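Local structure of N-formylglutamate amidohydrolase (Ralstonia eutropha, 2Q7S) at residues Asp29-Gly34 with His168-Ser173; Asp55-Ala60 with Pro254-Glu259; Thr71-Thr76 with Arg146-Ala151; Ala191-Gly196 with Leu247-Arg252. The protein binds a zinc ion and is probably a metal-dependent hydrolase of the N-formylglutamate amidohydrolase family. All coordinates share one frame; numbering follows the deposited sequence.

Contact 1: residues Asp29-Gly34 with His168-Ser173. With ZN (zinc ion), chain C.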
loop_
_atom_site.group_PDB
_atom_site.type_symbol
_atom_site.label_atom_id
_atom_site.label_comp_id
_atom_site.label_asym_id
_atom_site.label_seq_id
_atom_site.Cartn_x
_atom_site.Cartn_y
_atom_site.Cartn_z
ATOM N N ASP A 29 5.817 -0.749 3.492
ATOM C CA ASP A 29 5.391 0.537 2.990
ATOM C C ASP A 29 3.861 0.740 2.980
ATOM O O ASP A 29 3.138 -0.181 2.767
ATOM C CB ASP A 29 6.042 0.890 1.687
ATOM C CG ASP A 29 5.426 0.241 0.529
ATOM O OD1 ASP A 29 5.357 -0.992 0.537
ATOM O OD2 ASP A 29 5.065 0.979 -0.430
ATOM N N SER A 30 3.458 1.978 3.276
ATOM C CA SER A 30 2.064 2.430 3.254
ATOM C C SER A 30 2.023 3.507 2.127
ATOM O O SER A 30 2.193 4.736 2.372
ATOM C CB SER A 30 1.650 2.968 4.634
ATOM O OG SER A 30 0.343 3.531 4.718
ATOM N N PRO A 31 1.719 3.073 0.895
ATOM C CA PRO A 31 1.714 4.025 -0.250
ATOM C C PRO A 31 0.495 4.958 -0.356
ATOM O O PRO A 31 0.512 5.907 -1.126
ATOM C CB PRO A 31 1.754 3.097 -1.467
ATOM C CG PRO A 31 1.121 1.843 -0.982
ATOM C CD PRO A 31 1.442 1.686 0.469
ATOM N N HIS A 32 -0.575 4.619 0.350
ATOM C CA HIS A 32 -1.863 5.213 0.160
ATOM C C HIS A 32 -2.395 6.045 1.284
ATOM O O HIS A 32 -3.498 6.538 1.174
ATOM C CB HIS A 32 -2.824 4.101 -0.176
ATOM C CG HIS A 32 -2.560 3.504 -1.510
ATOM N ND1 HIS A 32 -3.076 2.297 -1.899
ATOM C CD2 HIS A 32 -1.821 3.957 -2.555
ATOM C CE1 HIS A 32 -2.675 2.028 -3.131
ATOM N NE2 HIS A 32 -1.923 3.026 -3.558
ATOM N N SER A 33 -1.594 6.201 2.351
ATOM C CA SER A 33 -2.009 6.865 3.560
ATOM C C SER A 33 -1.778 8.377 3.577
ATOM O O SER A 33 -2.131 9.031 4.560
ATOM C CB SER A 33 -1.381 6.224 4.802
ATOM O OG SER A 33 0.034 6.100 4.723
ATOM N N GLY A 34 -1.221 8.922 2.503
ATOM C CA GLY A 34 -0.956 10.335 2.441
ATOM C C GLY A 34 -2.192 11.196 2.350
ATOM O O GLY A 34 -3.087 10.907 1.560
ATOM N N HIS A 168 9.043 -7.982 2.579
ATOM C CA HIS A 168 8.393 -6.728 2.308
ATOM C C HIS A 168 6.870 -6.861 2.548
ATOM O O HIS A 168 6.273 -7.779 2.032
ATOM C CB HIS A 168 8.655 -6.360 0.869
ATOM C CG HIS A 168 7.809 -5.241 0.381
ATOM N ND1 HIS A 168 7.079 -5.311 -0.778
ATOM C CD2 HIS A 168 7.570 -4.022 0.907
ATOM C CE1 HIS A 168 6.447 -4.164 -0.966
ATOM N NE2 HIS A 168 6.742 -3.363 0.042
ATOM N N LEU A 169 6.281 -5.957 3.342
ATOM C CA LEU A 169 4.808 -5.842 3.520
ATOM C C LEU A 169 4.341 -4.534 2.866
ATOM O O LEU A 169 4.834 -3.468 3.162
ATOM C CB LEU A 169 4.387 -5.913 4.973
ATOM C CG LEU A 169 4.873 -7.080 5.859
ATOM C CD1 LEU A 169 4.297 -7.012 7.298
ATOM C CD2 LEU A 169 4.570 -8.432 5.202
ATOM N N ASN A 170 3.416 -4.662 1.936
ATOM C CA ASN A 170 2.748 -3.563 1.256
ATOM C C ASN A 170 1.356 -3.376 1.919
ATOM O O ASN A 170 0.516 -4.274 1.882
ATOM C CB ASN A 170 2.666 -3.953 -0.249
ATOM C CG ASN A 170 2.187 -2.837 -1.131
ATOM O OD1 ASN A 170 1.103 -2.930 -1.715
ATOM N ND2 ASN A 170 2.975 -1.798 -1.262
ATOM N N LEU A 171 1.118 -2.227 2.554
ATOM C CA LEU A 171 0.083 -2.089 3.531
ATOM C C LEU A 171 -1.046 -1.215 3.026
ATOM O O LEU A 171 -0.789 -0.110 2.550
ATOM C CB LEU A 171 0.692 -1.455 4.831
ATOM C CG LEU A 171 1.889 -2.198 5.441
ATOM C CD1 LEU A 171 2.493 -1.446 6.655
ATOM C CD2 LEU A 171 1.535 -3.612 5.817
ATOM N N HIS A 172 -2.297 -1.676 3.209
ATOM C CA HIS A 172 -3.479 -1.001 2.678
ATOM C C HIS A 172 -4.664 -1.123 3.593
ATOM O O HIS A 172 -4.672 -1.886 4.562
ATOM C CB HIS A 172 -3.885 -1.611 1.302
ATOM C CG HIS A 172 -2.832 -1.466 0.290
ATOM N ND1 HIS A 172 -2.823 -0.435 -0.627
ATOM C CD2 HIS A 172 -1.685 -2.148 0.120
ATOM C CE1 HIS A 172 -1.719 -0.520 -1.339
ATOM N NE2 HIS A 172 -1.014 -1.546 -0.906
ATOM N N SER A 173 -5.651 -0.308 3.290
ATOM C CA SER A 173 -7.022 -0.553 3.733
ATOM C C SER A 173 -7.992 -0.449 2.555
ATOM O O SER A 173 -7.743 0.219 1.568
ATOM C CB SER A 173 -7.403 0.432 4.843
ATOM O OG SER A 173 -7.552 1.724 4.326
HETATM ZN ZN ZN C . -4.265 0.909 -0.833
HETATM O O HOH W 1 -1.220 2.646 2.484
#

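Contact 2: residues Asp55-Ala60 with Pro254-Glu259. With ZN (zinc ion), chain C.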
loop_
_atom_site.group_PDB
_atom_site.type_symbol
_atom_site.label_atom_id
_atom_site.label_comp_id
_atom_site.label_asym_id
_atom_site.label_seq_id
_atom_site.Cartn_x
_atom_site.Cartn_y
_atom_site.Cartn_z
ATOM N N ASP A 55 -6.166 5.345 1.846
ATOM C CA ASP A 55 -6.022 4.355 2.901
ATOM C C ASP A 55 -5.594 5.040 4.231
ATOM O O ASP A 55 -4.492 4.799 4.740
ATOM C CB ASP A 55 -4.964 3.340 2.545
ATOM C CG ASP A 55 -5.267 2.604 1.304
ATOM O OD1 ASP A 55 -6.177 3.023 0.524
ATOM O OD2 ASP A 55 -4.497 1.656 1.094
ATOM N N THR A 56 -6.507 5.843 4.761
ATOM C CA THR A 56 -6.219 6.746 5.895
ATOM C C THR A 56 -5.792 5.971 7.153
ATOM O O THR A 56 -6.325 4.876 7.460
ATOM C CB THR A 56 -7.451 7.653 6.200
ATOM O OG1 THR A 56 -8.098 7.958 4.976
ATOM C CG2 THR A 56 -7.081 8.948 6.932
ATOM N N HIS A 57 -4.808 6.557 7.848
ATOM C CA HIS A 57 -4.241 6.060 9.113
ATOM C C HIS A 57 -3.481 4.727 9.050
ATOM O O HIS A 57 -3.062 4.248 10.077
ATOM C CB HIS A 57 -5.326 5.901 10.170
ATOM C CG HIS A 57 -6.226 7.075 10.317
ATOM N ND1 HIS A 57 -5.754 8.339 10.597
ATOM C CD2 HIS A 57 -7.576 7.174 10.264
ATOM C CE1 HIS A 57 -6.777 9.181 10.657
ATOM N NE2 HIS A 57 -7.893 8.497 10.479
ATOM N N VAL A 58 -3.335 4.127 7.863
ATOM C CA VAL A 58 -2.717 2.778 7.744
ATOM C C VAL A 58 -1.302 2.767 8.240
ATOM O O VAL A 58 -0.841 1.821 8.883
ATOM C CB VAL A 58 -2.777 2.224 6.280
ATOM C CG1 VAL A 58 -1.790 1.100 6.092
ATOM C CG2 VAL A 58 -4.203 1.754 6.025
ATOM N N ASP A 59 -0.633 3.876 8.035
ATOM C CA ASP A 59 0.706 4.016 8.602
ATOM C C ASP A 59 0.747 4.034 10.138
ATOM O O ASP A 59 1.654 3.443 10.717
ATOM C CB ASP A 59 1.428 5.195 7.978
ATOM C CG ASP A 59 0.841 6.505 8.360
ATOM O OD1 ASP A 59 -0.406 6.683 8.332
ATOM O OD2 ASP A 59 1.666 7.379 8.689
ATOM N N ALA A 60 -0.236 4.670 10.781
ATOM C CA ALA A 60 -0.321 4.716 12.272
ATOM C C ALA A 60 -0.759 3.356 12.823
ATOM O O ALA A 60 -0.338 2.974 13.915
ATOM C CB ALA A 60 -1.288 5.831 12.740
ATOM N N PRO A 254 -13.866 -0.268 8.022
ATOM C CA PRO A 254 -14.772 -0.133 9.171
ATOM C C PRO A 254 -14.170 -0.600 10.468
ATOM O O PRO A 254 -14.544 -0.103 11.525
ATOM C CB PRO A 254 -16.002 -0.979 8.787
ATOM C CG PRO A 254 -16.014 -1.009 7.394
ATOM C CD PRO A 254 -14.528 -1.016 6.949
ATOM N N LEU A 255 -13.207 -1.508 10.370
ATOM C CA LEU A 255 -12.459 -1.999 11.527
ATOM C C LEU A 255 -11.757 -0.915 12.343
ATOM O O LEU A 255 -11.416 -1.143 13.488
ATOM C CB LEU A 255 -11.408 -3.014 11.084
ATOM C CG LEU A 255 -11.899 -4.343 10.499
ATOM C CD1 LEU A 255 -10.704 -5.212 10.182
ATOM C CD2 LEU A 255 -12.799 -5.037 11.469
ATOM N N TYR A 256 -11.458 0.227 11.740
ATOM C CA TYR A 256 -10.691 1.255 12.440
ATOM C C TYR A 256 -11.114 2.703 12.233
ATOM O O TYR A 256 -10.762 3.539 13.051
ATOM C CB TYR A 256 -9.195 1.095 12.107
ATOM C CG TYR A 256 -8.786 1.492 10.722
ATOM C CD1 TYR A 256 -8.793 0.570 9.694
ATOM C CD2 TYR A 256 -8.368 2.774 10.460
ATOM C CE1 TYR A 256 -8.366 0.928 8.423
ATOM C CE2 TYR A 256 -7.978 3.160 9.208
ATOM C CZ TYR A 256 -7.965 2.216 8.177
ATOM O OH TYR A 256 -7.549 2.606 6.922
HETATM N N MSE A 257 -11.885 2.994 11.184
HETATM C CA MSE A 257 -12.322 4.359 10.909
HETATM C C MSE A 257 -13.745 4.406 10.412
HETATM O O MSE A 257 -14.321 3.381 9.994
HETATM C CB MSE A 257 -11.416 5.022 9.873
HETATM C CG MSE A 257 -11.309 4.226 8.630
HETATM SE SE MSE A 257 -10.333 5.078 7.162
HETATM C CE MSE A 257 -11.752 5.569 5.959
ATOM N N GLU A 258 -14.284 5.617 10.443
ATOM C CA GLU A 258 -15.592 5.916 9.874
ATOM C C GLU A 258 -15.390 6.375 8.445
ATOM O O GLU A 258 -14.758 7.400 8.188
ATOM C CB GLU A 258 -16.300 6.993 10.686
ATOM C CG GLU A 258 -16.605 6.578 12.091
ATOM C CD GLU A 258 -17.559 5.394 12.128
ATOM O OE1 GLU A 258 -18.600 5.468 11.430
ATOM O OE2 GLU A 258 -17.277 4.402 12.836
ATOM N N GLU A 259 -15.906 5.597 7.504
ATOM C CA GLU A 259 -15.606 5.825 6.086
ATOM C C GLU A 259 -16.053 7.196 5.571
ATOM O O GLU A 259 -15.410 7.779 4.703
ATOM C CB GLU A 259 -16.157 4.679 5.231
ATOM C CG GLU A 259 -15.482 3.293 5.558
ATOM C CD GLU A 259 -15.427 2.377 4.339
ATOM O OE1 GLU A 259 -14.684 2.771 3.398
ATOM O OE2 GLU A 259 -16.138 1.315 4.305
HETATM ZN ZN ZN C . -4.265 0.909 -0.833
#

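Contact 3: residues Thr71-Thr76 with Arg146-Ala151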
loop_
_atom_site.group_PDB
_atom_site.type_symbol
_atom_site.label_atom_id
_atom_site.label_comp_id
_atom_site.label_asym_id
_atom_site.label_seq_id
_atom_site.Cartn_x
_atom_site.Cartn_y
_atom_site.Cartn_z
ATOM N N THR A 71 11.463 -1.442 9.022
ATOM C CA THR A 71 11.450 -0.103 8.455
ATOM C C THR A 71 10.069 0.149 7.900
ATOM O O THR A 71 9.508 -0.683 7.209
ATOM C CB THR A 71 12.513 0.084 7.344
ATOM O OG1 THR A 71 13.811 -0.042 7.920
ATOM C CG2 THR A 71 12.415 1.472 6.734
ATOM N N LEU A 72 9.516 1.293 8.253
ATOM C CA LEU A 72 8.229 1.711 7.751
ATOM C C LEU A 72 8.334 2.994 6.941
ATOM O O LEU A 72 8.623 4.080 7.454
ATOM C CB LEU A 72 7.221 1.798 8.888
ATOM C CG LEU A 72 5.805 2.231 8.467
ATOM C CD1 LEU A 72 5.103 1.314 7.489
ATOM C CD2 LEU A 72 4.987 2.352 9.748
ATOM N N LEU A 73 8.070 2.827 5.652
ATOM C CA LEU A 73 7.917 3.926 4.719
ATOM C C LEU A 73 6.433 4.313 4.435
ATOM O O LEU A 73 5.591 3.484 4.162
ATOM C CB LEU A 73 8.613 3.571 3.418
ATOM C CG LEU A 73 8.432 4.523 2.191
ATOM C CD1 LEU A 73 9.153 5.906 2.364
ATOM C CD2 LEU A 73 8.940 3.853 0.942
ATOM N N ALA A 74 6.139 5.614 4.477
ATOM C CA ALA A 74 4.794 6.052 4.165
ATOM C C ALA A 74 4.743 7.332 3.325
ATOM O O ALA A 74 5.462 8.299 3.614
ATOM C CB ALA A 74 4.007 6.199 5.457
ATOM N N ALA A 75 3.872 7.336 2.307
ATOM C CA ALA A 75 3.622 8.523 1.461
ATOM C C ALA A 75 2.890 9.662 2.182
ATOM O O ALA A 75 1.961 9.423 2.956
ATOM C CB ALA A 75 2.836 8.144 0.206
ATOM N N THR A 76 3.292 10.902 1.942
ATOM C CA THR A 76 2.600 12.045 2.554
ATOM C C THR A 76 1.642 12.695 1.529
ATOM O O THR A 76 0.698 13.393 1.888
ATOM C CB THR A 76 3.574 13.125 3.119
ATOM O OG1 THR A 76 4.467 13.509 2.100
ATOM C CG2 THR A 76 4.408 12.633 4.316
ATOM N N ARG A 146 9.127 9.211 -7.565
ATOM C CA ARG A 146 10.506 8.741 -7.642
ATOM C C ARG A 146 11.204 8.738 -6.272
ATOM O O ARG A 146 11.855 7.774 -5.920
ATOM C CB ARG A 146 11.292 9.531 -8.679
ATOM C CG ARG A 146 10.880 9.236 -10.167
ATOM C CD ARG A 146 11.958 9.761 -11.119
ATOM N NE ARG A 146 11.426 9.984 -12.447
ATOM C CZ ARG A 146 11.321 9.057 -13.392
ATOM N NH1 ARG A 146 11.672 7.821 -13.151
ATOM N NH2 ARG A 146 10.828 9.382 -14.573
ATOM N N PRO A 147 11.086 9.828 -5.489
ATOM C CA PRO A 147 11.614 9.787 -4.121
ATOM C C PRO A 147 11.052 8.696 -3.255
ATOM O O PRO A 147 11.819 8.021 -2.555
ATOM C CB PRO A 147 11.241 11.164 -3.573
ATOM C CG PRO A 147 11.167 11.999 -4.715
ATOM C CD PRO A 147 10.565 11.158 -5.788
ATOM N N TYR A 148 9.717 8.542 -3.269
ATOM C CA TYR A 148 9.086 7.473 -2.553
ATOM C C TYR A 148 9.680 6.140 -2.977
ATOM O O TYR A 148 10.118 5.337 -2.133
ATOM C CB TYR A 148 7.569 7.473 -2.773
ATOM C CG TYR A 148 6.852 6.382 -1.990
ATOM C CD1 TYR A 148 6.394 6.621 -0.709
ATOM C CD2 TYR A 148 6.658 5.111 -2.528
ATOM C CE1 TYR A 148 5.752 5.623 0.026
ATOM C CE2 TYR A 148 5.976 4.139 -1.818
ATOM C CZ TYR A 148 5.559 4.393 -0.528
ATOM O OH TYR A 148 4.899 3.429 0.216
ATOM N N HIS A 149 9.701 5.869 -4.280
ATOM C CA HIS A 149 10.222 4.577 -4.730
ATOM C C HIS A 149 11.720 4.366 -4.528
ATOM O O HIS A 149 12.145 3.249 -4.118
ATOM C CB HIS A 149 9.751 4.218 -6.150
ATOM C CG HIS A 149 8.519 3.394 -6.103
ATOM N ND1 HIS A 149 8.558 2.019 -6.102
ATOM C CD2 HIS A 149 7.231 3.739 -5.849
ATOM C CE1 HIS A 149 7.333 1.551 -5.904
ATOM N NE2 HIS A 149 6.512 2.571 -5.727
ATOM N N ALA A 150 12.522 5.408 -4.714
ATOM C CA ALA A 150 13.953 5.331 -4.316
ATOM C C ALA A 150 14.136 4.922 -2.822
ATOM O O ALA A 150 15.027 4.112 -2.502
ATOM C CB ALA A 150 14.702 6.628 -4.607
ATOM N N ALA A 151 13.271 5.435 -1.944
ATOM C CA ALA A 151 13.372 5.158 -0.485
ATOM C C ALA A 151 13.037 3.698 -0.272
ATOM O O ALA A 151 13.731 3.027 0.487
ATOM C CB ALA A 151 12.429 6.026 0.333
#

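Contact 4: residues Ala191-Gly196 with Leu247-Arg252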
loop_
_atom_site.group_PDB
_atom_site.type_symbol
_atom_site.label_atom_id
_atom_site.label_comp_id
_atom_site.label_asym_id
_atom_site.label_seq_id
_atom_site.Cartn_x
_atom_site.Cartn_y
_atom_site.Cartn_z
ATOM N N ALA A 191 -13.389 -10.099 3.472
ATOM C CA ALA A 191 -12.744 -10.460 4.732
ATOM C C ALA A 191 -12.277 -9.179 5.430
ATOM O O ALA A 191 -12.250 -8.069 4.848
ATOM C CB ALA A 191 -11.594 -11.410 4.490
ATOM N N ASP A 192 -11.904 -9.337 6.693
ATOM C CA ASP A 192 -11.376 -8.247 7.445
ATOM C C ASP A 192 -9.962 -7.911 6.958
ATOM O O ASP A 192 -9.580 -6.747 6.970
ATOM C CB ASP A 192 -11.354 -8.587 8.933
ATOM C CG ASP A 192 -12.723 -8.741 9.521
ATOM O OD1 ASP A 192 -13.615 -8.011 9.098
ATOM O OD2 ASP A 192 -12.883 -9.560 10.437
ATOM N N PHE A 193 -9.196 -8.950 6.606
ATOM C CA PHE A 193 -7.829 -8.864 6.047
ATOM C C PHE A 193 -7.827 -9.636 4.759
ATOM O O PHE A 193 -8.343 -10.754 4.720
ATOM C CB PHE A 193 -6.812 -9.514 6.959
ATOM C CG PHE A 193 -6.446 -8.671 8.135
ATOM C CD1 PHE A 193 -7.261 -8.618 9.243
ATOM C CD2 PHE A 193 -5.297 -7.881 8.107
ATOM C CE1 PHE A 193 -6.952 -7.787 10.319
ATOM C CE2 PHE A 193 -4.963 -7.076 9.224
ATOM C CZ PHE A 193 -5.789 -7.037 10.294
ATOM N N VAL A 194 -7.274 -9.047 3.708
ATOM C CA VAL A 194 -6.971 -9.738 2.468
ATOM C C VAL A 194 -5.461 -9.709 2.288
ATOM O O VAL A 194 -4.819 -8.642 2.442
ATOM C CB VAL A 194 -7.700 -9.122 1.207
ATOM C CG1 VAL A 194 -7.351 -9.887 -0.087
ATOM C CG2 VAL A 194 -9.222 -9.118 1.421
ATOM N N LEU A 195 -4.915 -10.887 2.004
ATOM C CA LEU A 195 -3.467 -11.088 1.810
ATOM C C LEU A 195 -3.223 -11.444 0.341
ATOM O O LEU A 195 -3.706 -12.434 -0.130
ATOM C CB LEU A 195 -2.986 -12.232 2.702
ATOM C CG LEU A 195 -3.263 -12.073 4.182
ATOM C CD1 LEU A 195 -2.762 -13.317 4.979
ATOM C CD2 LEU A 195 -2.661 -10.771 4.718
ATOM N N GLY A 196 -2.516 -10.581 -0.381
ATOM C CA GLY A 196 -2.205 -10.804 -1.781
ATOM C C GLY A 196 -0.736 -11.152 -1.956
ATOM O O GLY A 196 0.145 -10.412 -1.539
ATOM N N LEU A 247 4.410 -9.384 0.330
ATOM C CA LEU A 247 3.010 -9.671 0.691
ATOM C C LEU A 247 2.181 -8.375 0.760
ATOM O O LEU A 247 2.519 -7.470 1.513
ATOM C CB LEU A 247 3.003 -10.374 2.058
ATOM C CG LEU A 247 1.624 -10.812 2.587
ATOM C CD1 LEU A 247 1.014 -11.861 1.615
ATOM C CD2 LEU A 247 1.812 -11.364 4.012
ATOM N N GLN A 248 1.088 -8.273 -0.002
ATOM C CA GLN A 248 0.202 -7.110 0.133
ATOM C C GLN A 248 -0.823 -7.433 1.218
ATOM O O GLN A 248 -1.414 -8.500 1.208
ATOM C CB GLN A 248 -0.475 -6.816 -1.190
ATOM C CG GLN A 248 -1.172 -5.490 -1.256
ATOM C CD GLN A 248 -1.530 -5.067 -2.665
ATOM O OE1 GLN A 248 -0.723 -5.170 -3.591
ATOM N NE2 GLN A 248 -2.753 -4.591 -2.837
ATOM N N ILE A 249 -1.013 -6.542 2.182
ATOM C CA ILE A 249 -2.023 -6.745 3.251
ATOM C C ILE A 249 -3.069 -5.641 3.255
ATOM O O ILE A 249 -2.723 -4.421 3.434
ATOM C CB ILE A 249 -1.377 -6.783 4.682
ATOM C CG1 ILE A 249 -0.256 -7.841 4.744
ATOM C CG2 ILE A 249 -2.469 -7.025 5.736
ATOM C CD1 ILE A 249 0.359 -8.059 6.153
ATOM N N GLU A 250 -4.340 -6.050 3.142
ATOM C CA GLU A 250 -5.465 -5.100 3.064
ATOM C C GLU A 250 -6.401 -5.236 4.262
ATOM O O GLU A 250 -6.827 -6.306 4.552
ATOM C CB GLU A 250 -6.262 -5.360 1.785
ATOM C CG GLU A 250 -5.485 -5.232 0.506
ATOM C CD GLU A 250 -5.734 -3.960 -0.232
ATOM O OE1 GLU A 250 -6.558 -3.138 0.227
ATOM O OE2 GLU A 250 -5.079 -3.763 -1.271
ATOM N N ILE A 251 -6.710 -4.128 4.933
ATOM C CA ILE A 251 -7.570 -4.095 6.084
ATOM C C ILE A 251 -8.927 -3.445 5.747
ATOM O O ILE A 251 -8.999 -2.287 5.296
ATOM C CB ILE A 251 -6.873 -3.272 7.230
ATOM C CG1 ILE A 251 -5.531 -3.895 7.606
ATOM C CG2 ILE A 251 -7.725 -3.127 8.457
ATOM C CD1 ILE A 251 -4.826 -3.137 8.681
ATOM N N ARG A 252 -10.013 -4.153 6.036
ATOM C CA ARG A 252 -11.366 -3.601 5.897
ATOM C C ARG A 252 -11.498 -2.346 6.816
ATOM O O ARG A 252 -11.445 -2.402 8.033
ATOM C CB ARG A 252 -12.403 -4.666 6.261
ATOM C CG ARG A 252 -13.823 -4.457 5.767
ATOM C CD ARG A 252 -14.646 -5.747 5.931
ATOM N NE ARG A 252 -14.814 -6.179 7.325
ATOM C CZ ARG A 252 -15.838 -5.809 8.096
ATOM N NH1 ARG A 252 -16.752 -4.963 7.646
ATOM N NH2 ARG A 252 -15.945 -6.272 9.324
#

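Contact 1: residues Asp29-Gly34 with His168-Ser173
D29 and N170 are parallel bridge partners whose side chains leave the same face of the sheet, and the carboxylate of D29 gathers the polar groups beside it. From CB, a chi1 of 80° sets CG between the backbone N and carbonyl carbon, 3.7 Å from N170 ND2. OD1 then accepts two bonds that arrive from opposite faces of the carboxylate plane, one from N170 ND2 (3.1 Å) on the syn side and one from H168 NE2 (2.8 Å) on the anti side; H168 ND1 is hydrogen-bonded to S246 OG. The other tip, OD2, is hydrogen-bonded to Y148 OH. N170 in turn takes the N-H of H172 NE2 on its OD1 at 2.7 Å, the donor standing above the amide plane. This bond and the zinc at ND1 (2.0 Å) together hold the rotation of the H172 ring. H32 ND1 binds the same ion at 2.1 Å, and H32 NE2 is hydrogen-bonded to D83 OD1. P31 CG lies over the centre of the H32 ring. A water joins S30 OG, H32 N and L171 O. Strand 26-30 lies between strands 71-75 and 166-174, strand 244-252 follows beyond 166-174, and helix 58-61 touches S30.

Contact 2: residues Asp55-Ala60 with Pro254-Glu259
The phenol of Y256 donates its proton to the carbonyl oxygen of T56, with Y256 OH 2.6 Å from T56 O and lying in the carbonyl plane. The same hydroxyl is hydrogen-bonded to S173 OG, so it ties the loop ahead of helix 58-61 both to segment 254-259 and to the end of strand 166-174. The ring's CE2 comes to 3.9 Å from H57 CB, and V58 CG2 approaches Y256 OH to 3.6 Å. M257, here selenomethionine, packs beside it: its CG lies over one face of the Y256 ring, toward the rim, and its SE rests 4.0 Å from T56 CB. T56 CG2 in turn sits over the centre of the H57 ring, at whose edge Y256 CE2 is found; H57 NE2 is hydrogen-bonded to R262 O. The backbone of D55-V58 makes a type II turn, with H57 at its third position and at the N-cap of the helix. At the start of this turn D55 OD2 binds zinc at 2.1 Å, and D55 OD1 forms a salt bridge with R253. With H32 and H172 completing the protein ligands, this is the two-histidine, one-aspartate zinc site of this probable hydrolase, and Y256 bonds the carbonyl of the residue next to its aspartate.

Contact 3: residues Thr71-Thr76 with Arg146-Ala151
L73 and Y148 both extend their side chains with CG anti to the backbone N (chi1 -178° in Y148), and the two meet where helix 134-163 lies on one face of the mixed beta sheet of this alpha/beta fold. The segment axes are 9.4 Å apart and run almost antiparallel, at 170°, and alternate strand residues, L73 and A75, meet the helix side while A74 points away. L73 points toward the helix and divides its two methyls between neighbouring targets. CD2 stands over one face of the Y148 ring, 3.8 Å from its centroid and 16° off the normal, a CH-pi contact; it also lies 3.6 Å from the Y148 carbonyl oxygen. CD1 goes one turn further along the helix and reaches A151 CB at 3.9 Å. Between them, L73 CG abuts the ring atom Y148 CE1 at 3.6 Å. The patch is extended by F14, which touches both L73 and A151, and by L152 and L16, which pack on L73. The phenol ring turns its edge to the backbone at A74-A75, and its hydroxyl is hydrogen-bonded to D29 OD2 of the adjacent strand 26-30, while P31 and P84 touch the side chain. No polar bond joins the two segments themselves; the junction rests on the L73 side chain, the alanine methyls and one aromatic ring. A75 closes it from the other end of the strand. Its CB is 3.9 Å from Y148 CE1, and that same ring carbon comes to 3.4 Å from A75 N, which lies at the ring edge near its plane.

Contact 4: residues Ala191-Gly196 with Leu247-Arg252
I249 and F193 meet at the apolar centre of an antiparallel strand pair, where I249 CG2 sits at the edge of the F193 ring, in its plane, 3.8 Å from CD2. I249 CG1 is as close to L195 CD2, these two side chains lying side by side. I251 CG1 comes to 3.6 Å from F193 CE2. On this face, helices 205-217 and 267-289 cover the row: L215, L271 and L275 touch F193, while V208 and V211 touch L195. Strands 193-196 and 244-252 are joined by paired backbone bonds at V194 with E250 and at G196 with Q248; between them CA-H...O contacts fill in, as from F193 CA to E250 O. The opposite face carries V194, Q248 and E250. There Q248 NE2 donates to the anti lone pair of E250 OE2 at 2.9 Å, and the E250 side chain, bent at chi2, packs on H172, its nearest side-chain atom about 5 Å from the zinc. At the end of the pair R252 N bonds to D192 O, and the guanidinium forms a salt bridge: R252 NE at 2.8 Å and R252 NH2 at 2.9 Å both reach D192 OD1, nearly along its C-O axis, with the carboxylate and guanidinium planes 27° apart. R252 CD comes to 3.5 Å from A191 O, a buried carbonyl oxygen with no polar partner in the model.

All four contacts are largely buried, but contact 1 lies nearest the chain's centre, about 3 Å away. It shares the seven-stranded sheet with contacts 3 and 4, which sit on opposite sides of that centre and do not touch each other. Contact 3 is helix-on-strand packing, almost wholly apolar; contact 4 pairs strands, with an apolar face, a polar face and a charged end. Contact 2, from turn and loop, joins contact 1 through zinc and through S173, so these two together hold the three protein ligands. N170 and H172 link contact 1 to I249 of contact 4 by backbone bonds, and D29 links it to contact 3.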